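Local coordinates for 2L protein (Yaba-like disease virus, PDB 3IT8) that binds tumour necrosis factor and blocks its signalling, using a scaffold that resembles an MHC class I heavy chain, at residues Tyr107-Arg119 with Lys240-Trp252. Residues are numbered along the deposited sequence; the frame is centred on the assembly and turned at random.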
loop_
_atom_site.group_PDB
_atom_site.type_symbol
_atom_site.label_atom_id
_atom_site.label_comp_id
_atom_site.label_asym_id
_atom_site.label_seq_id
_atom_site.Cartn_x
_atom_site.Cartn_y
_atom_site.Cartn_z
ATOM N N TYR D 107 -24.677 12.008 -18.147
ATOM C CA TYR D 107 -26.019 11.545 -18.444
ATOM C C TYR D 107 -26.118 11.076 -19.876
ATOM O O TYR D 107 -25.257 11.373 -20.698
ATOM C CB TYR D 107 -27.019 12.683 -18.200
ATOM C CG TYR D 107 -26.631 13.957 -18.915
ATOM C CD1 TYR D 107 -26.924 14.145 -20.267
ATOM C CD2 TYR D 107 -25.883 14.936 -18.265
ATOM C CE1 TYR D 107 -26.480 15.262 -20.943
ATOM C CE2 TYR D 107 -25.434 16.059 -18.946
ATOM C CZ TYR D 107 -25.736 16.207 -20.279
ATOM O OH TYR D 107 -25.268 17.303 -20.942
ATOM N N GLY D 108 -27.186 10.345 -20.164
ATOM C CA GLY D 108 -27.425 9.847 -21.500
ATOM C C GLY D 108 -28.850 9.362 -21.498
ATOM O O GLY D 108 -29.149 8.332 -20.897
ATOM N N TYR D 109 -29.739 10.109 -22.135
ATOM C CA TYR D 109 -31.132 9.716 -22.194
ATOM C C TYR D 109 -31.743 10.030 -23.548
ATOM O O TYR D 109 -31.168 10.771 -24.348
ATOM C CB TYR D 109 -31.907 10.405 -21.087
ATOM C CG TYR D 109 -31.892 11.910 -21.167
ATOM C CD1 TYR D 109 -32.848 12.607 -21.917
ATOM C CD2 TYR D 109 -30.970 12.652 -20.423
ATOM C CE1 TYR D 109 -32.892 13.996 -21.909
ATOM C CE2 TYR D 109 -31.003 14.048 -20.411
ATOM C CZ TYR D 109 -31.966 14.711 -21.149
ATOM O OH TYR D 109 -32.020 16.083 -21.104
ATOM N N VAL D 110 -32.909 9.447 -23.801
ATOM C CA VAL D 110 -33.605 9.637 -25.053
ATOM C C VAL D 110 -34.913 10.334 -24.766
ATOM O O VAL D 110 -35.676 9.867 -23.936
ATOM C CB VAL D 110 -33.895 8.268 -25.720
ATOM C CG1 VAL D 110 -34.861 8.433 -26.889
ATOM C CG2 VAL D 110 -32.598 7.647 -26.201
ATOM N N GLU D 111 -35.159 11.464 -25.422
ATOM C CA GLU D 111 -36.426 12.159 -25.247
ATOM C C GLU D 111 -37.157 12.260 -26.586
ATOM O O GLU D 111 -36.563 12.133 -27.656
ATOM C CB GLU D 111 -36.243 13.541 -24.631
ATOM C CG GLU D 111 -35.297 14.427 -25.360
ATOM C CD GLU D 111 -35.184 15.787 -24.709
ATOM O OE1 GLU D 111 -35.169 15.847 -23.452
ATOM O OE2 GLU D 111 -35.094 16.796 -25.455
ATOM N N THR D 112 -38.462 12.477 -26.494
ATOM C CA THR D 112 -39.351 12.566 -27.639
ATOM C C THR D 112 -39.947 13.959 -27.672
ATOM O O THR D 112 -39.817 14.707 -26.712
ATOM C CB THR D 112 -40.452 11.489 -27.490
ATOM O OG1 THR D 112 -40.119 10.361 -28.301
ATOM C CG2 THR D 112 -41.809 12.013 -27.851
ATOM N N ALA D 113 -40.576 14.330 -28.779
ATOM C CA ALA D 113 -41.190 15.651 -28.858
ATOM C C ALA D 113 -42.267 15.747 -27.765
ATOM O O ALA D 113 -42.646 16.842 -27.345
ATOM C CB ALA D 113 -41.810 15.861 -30.238
ATOM N N ASN D 114 -42.739 14.587 -27.302
ATOM C CA ASN D 114 -43.766 14.503 -26.269
ATOM C C ASN D 114 -43.185 14.543 -24.863
ATOM O O ASN D 114 -43.928 14.668 -23.888
ATOM C CB ASN D 114 -44.583 13.225 -26.431
ATOM C CG ASN D 114 -45.148 13.079 -27.817
ATOM O OD1 ASN D 114 -45.773 14.003 -28.348
ATOM N ND2 ASN D 114 -44.935 11.913 -28.421
ATOM N N GLY D 115 -41.863 14.432 -24.752
ATOM C CA GLY D 115 -41.222 14.469 -23.447
ATOM C C GLY D 115 -40.229 13.349 -23.208
ATOM O O GLY D 115 -40.109 12.451 -24.032
ATOM N N PRO D 116 -39.508 13.370 -22.075
ATOM C CA PRO D 116 -38.513 12.349 -21.727
ATOM C C PRO D 116 -39.046 10.945 -21.899
ATOM O O PRO D 116 -40.181 10.656 -21.531
ATOM C CB PRO D 116 -38.178 12.667 -20.277
ATOM C CG PRO D 116 -39.420 13.321 -19.782
ATOM C CD PRO D 116 -39.768 14.238 -20.919
ATOM N N LEU D 117 -38.210 10.074 -22.454
ATOM C CA LEU D 117 -38.593 8.696 -22.719
ATOM C C LEU D 117 -37.825 7.696 -21.844
ATOM O O LEU D 117 -38.387 7.123 -20.910
ATOM C CB LEU D 117 -38.367 8.403 -24.202
ATOM C CG LEU D 117 -39.050 7.177 -24.771
ATOM C CD1 LEU D 117 -40.533 7.264 -24.474
ATOM C CD2 LEU D 117 -38.800 7.102 -26.257
ATOM N N ALA D 118 -36.545 7.489 -22.138
ATOM C CA ALA D 118 -35.729 6.545 -21.371
ATOM C C ALA D 118 -34.337 7.057 -21.067
ATOM O O ALA D 118 -33.713 7.739 -21.876
ATOM C CB ALA D 118 -35.619 5.218 -22.105
ATOM N N ARG D 119 -33.848 6.677 -19.897
ATOM C CA ARG D 119 -32.532 7.077 -19.395
ATOM C C ARG D 119 -31.605 5.863 -19.359
ATOM O O ARG D 119 -32.002 4.787 -18.927
ATOM C CB ARG D 119 -32.724 7.665 -17.995
ATOM C CG ARG D 119 -31.484 7.868 -17.181
ATOM C CD ARG D 119 -31.844 8.362 -15.780
ATOM N NE ARG D 119 -32.364 9.722 -15.775
ATOM C CZ ARG D 119 -33.635 10.041 -15.562
ATOM N NH1 ARG D 119 -34.524 9.087 -15.331
ATOM N NH2 ARG D 119 -34.013 11.314 -15.583
ATOM N N LYS D 240 -39.123 17.796 -7.545
ATOM C CA LYS D 240 -39.899 16.792 -8.276
ATOM C C LYS D 240 -39.853 17.055 -9.780
ATOM O O LYS D 240 -40.352 18.075 -10.254
ATOM C CB LYS D 240 -41.357 16.784 -7.804
ATOM C CG LYS D 240 -42.215 15.754 -8.515
ATOM C CD LYS D 240 -43.690 15.938 -8.213
ATOM C CE LYS D 240 -44.539 15.002 -9.069
ATOM N NZ LYS D 240 -46.002 15.266 -8.932
ATOM N N SER D 241 -39.252 16.128 -10.522
ATOM C CA SER D 241 -39.131 16.262 -11.972
ATOM C C SER D 241 -38.774 14.920 -12.578
ATOM O O SER D 241 -38.238 14.067 -11.890
ATOM C CB SER D 241 -38.046 17.289 -12.324
ATOM O OG SER D 241 -37.863 17.389 -13.724
ATOM N N ASN D 242 -39.084 14.723 -13.855
ATOM C CA ASN D 242 -38.747 13.466 -14.514
ATOM C C ASN D 242 -37.255 13.438 -14.802
ATOM O O ASN D 242 -36.670 12.386 -15.055
ATOM C CB ASN D 242 -39.518 13.316 -15.815
ATOM C CG ASN D 242 -40.970 13.059 -15.584
ATOM O OD1 ASN D 242 -41.329 12.187 -14.796
ATOM N ND2 ASN D 242 -41.827 13.808 -16.274
ATOM N N TYR D 243 -36.648 14.615 -14.764
ATOM C CA TYR D 243 -35.231 14.748 -15.005
ATOM C C TYR D 243 -34.505 14.833 -13.667
ATOM O O TYR D 243 -35.096 15.239 -12.666
ATOM C CB TYR D 243 -34.952 16.022 -15.812
ATOM C CG TYR D 243 -35.529 16.022 -17.200
ATOM C CD1 TYR D 243 -36.771 16.582 -17.456
ATOM C CD2 TYR D 243 -34.837 15.436 -18.262
ATOM C CE1 TYR D 243 -37.321 16.564 -18.746
ATOM C CE2 TYR D 243 -35.376 15.409 -19.550
ATOM C CZ TYR D 243 -36.621 15.975 -19.779
ATOM O OH TYR D 243 -37.166 15.940 -21.037
ATOM N N GLU D 244 -33.228 14.453 -13.651
ATOM C CA GLU D 244 -32.408 14.528 -12.446
ATOM C C GLU D 244 -31.524 15.758 -12.617
ATOM O O GLU D 244 -31.052 16.018 -13.719
ATOM C CB GLU D 244 -31.518 13.296 -12.331
ATOM C CG GLU D 244 -32.236 11.984 -12.517
ATOM C CD GLU D 244 -31.272 10.819 -12.648
ATOM O OE1 GLU D 244 -30.361 10.890 -13.507
ATOM O OE2 GLU D 244 -31.424 9.829 -11.901
ATOM N N PRO D 245 -31.297 16.538 -11.546
ATOM C CA PRO D 245 -30.441 17.721 -11.705
ATOM C C PRO D 245 -29.113 17.333 -12.348
ATOM O O PRO D 245 -28.494 16.338 -11.961
ATOM C CB PRO D 245 -30.291 18.239 -10.278
ATOM C CG PRO D 245 -30.560 17.031 -9.430
ATOM C CD PRO D 245 -31.698 16.369 -10.141
ATOM N N GLY D 246 -28.682 18.118 -13.332
ATOM C CA GLY D 246 -27.460 17.794 -14.046
ATOM C C GLY D 246 -27.800 17.536 -15.515
ATOM O O GLY D 246 -27.049 17.925 -16.421
ATOM N N GLU D 247 -28.932 16.873 -15.755
ATOM C CA GLU D 247 -29.392 16.599 -17.118
ATOM C C GLU D 247 -29.920 17.931 -17.652
ATOM O O GLU D 247 -30.612 18.654 -16.934
ATOM C CB GLU D 247 -30.530 15.563 -17.114
ATOM C CG GLU D 247 -30.203 14.275 -16.379
ATOM C CD GLU D 247 -31.312 13.212 -16.437
ATOM O OE1 GLU D 247 -32.490 13.564 -16.242
ATOM O OE2 GLU D 247 -31.011 12.012 -16.654
ATOM N N PRO D 248 -29.591 18.289 -18.907
ATOM C CA PRO D 248 -30.105 19.568 -19.407
ATOM C C PRO D 248 -31.624 19.722 -19.301
ATOM O O PRO D 248 -32.142 20.844 -19.281
ATOM C CB PRO D 248 -29.581 19.628 -20.849
ATOM C CG PRO D 248 -29.260 18.214 -21.193
ATOM C CD PRO D 248 -28.719 17.644 -19.903
ATOM N N GLY D 249 -32.333 18.606 -19.186
ATOM C CA GLY D 249 -33.778 18.669 -19.081
ATOM C C GLY D 249 -34.333 19.154 -17.750
ATOM O O GLY D 249 -35.536 19.390 -17.636
ATOM N N PHE D 250 -33.483 19.305 -16.738
ATOM C CA PHE D 250 -33.952 19.757 -15.439
ATOM C C PHE D 250 -34.378 21.223 -15.500
ATOM O O PHE D 250 -33.623 22.077 -15.973
ATOM C CB PHE D 250 -32.864 19.586 -14.390
ATOM C CG PHE D 250 -33.393 19.534 -13.002
ATOM C CD1 PHE D 250 -34.028 18.389 -12.533
ATOM C CD2 PHE D 250 -33.325 20.645 -12.178
ATOM C CE1 PHE D 250 -34.592 18.355 -11.260
ATOM C CE2 PHE D 250 -33.887 20.620 -10.901
ATOM C CZ PHE D 250 -34.521 19.469 -10.446
ATOM N N PRO D 251 -35.589 21.535 -15.006
ATOM C CA PRO D 251 -36.178 22.880 -14.980
ATOM C C PRO D 251 -35.492 23.848 -14.025
ATOM O O PRO D 251 -35.714 23.793 -12.817
ATOM C CB PRO D 251 -37.619 22.630 -14.539
ATOM C CG PRO D 251 -37.830 21.177 -14.776
ATOM C CD PRO D 251 -36.517 20.564 -14.413
ATOM N N TRP D 252 -34.653 24.725 -14.555
ATOM C CA TRP D 252 -33.989 25.721 -13.727
ATOM C C TRP D 252 -34.454 27.053 -14.292
ATOM O O TRP D 252 -34.401 27.267 -15.501
ATOM C CB TRP D 252 -32.459 25.621 -13.834
ATOM C CG TRP D 252 -31.829 24.472 -13.094
ATOM C CD1 TRP D 252 -31.096 23.466 -13.636
ATOM C CD2 TRP D 252 -31.848 24.234 -11.679
ATOM N NE1 TRP D 252 -30.653 22.616 -12.658
ATOM C CE2 TRP D 252 -31.099 23.061 -11.445
ATOM C CE3 TRP D 252 -32.427 24.895 -10.586
ATOM C CZ2 TRP D 252 -30.909 22.530 -10.162
ATOM C CZ3 TRP D 252 -32.238 24.362 -9.303
ATOM C CH2 TRP D 252 -31.486 23.193 -9.107
#
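Tyr107 and Glu247 bring a beta hairpin, turned at Thr112-Gly115, within 6.2 Å (CA to CA) of an irregular loop, and the CA atoms of Pro116 and Asn242 are 7.3 Å apart farther along. Arg119 and Glu247 form a two-pronged salt bridge, NE to OE2 and NH2 to OE1, each 2.8 Å, with guanidinium and carboxylate nearly coplanar. The arginine chain runs out with CG opposite the backbone N (chi1 167°) and bends at chi3, which turns the NE and NH2 edge of the guanidinium to Glu247. Arg119 NH2 also donates in plane to a lone pair of Asn242 O; Glu244 lies over one guanidinium face, its OE1 3.2 Å from Arg119 NE but out of the plane, so the two pair by charge alone. Glu247 OE1 additionally accepts from Glu244 N above the carboxylate plane, which helps fix the acid. Tyr243 turns its edge to the face of Tyr109 in an offset edge-to-face pair, planes 63° apart, and its OH donates to Glu111 OE1 at 3.1 Å. Pro248 CD sits over one Tyr107 face, 3.6 Å from the centroid, in a CH-pi contact. The contact thus joins the Ig-like domain, through its loop between strands 213-218 and 254-255, to strands 103-112 and 115-121 of the MHC-like eight-stranded sheet, where Lys4 of strand 2-10 and Ile94 of strand 90-100 also touch Pro248.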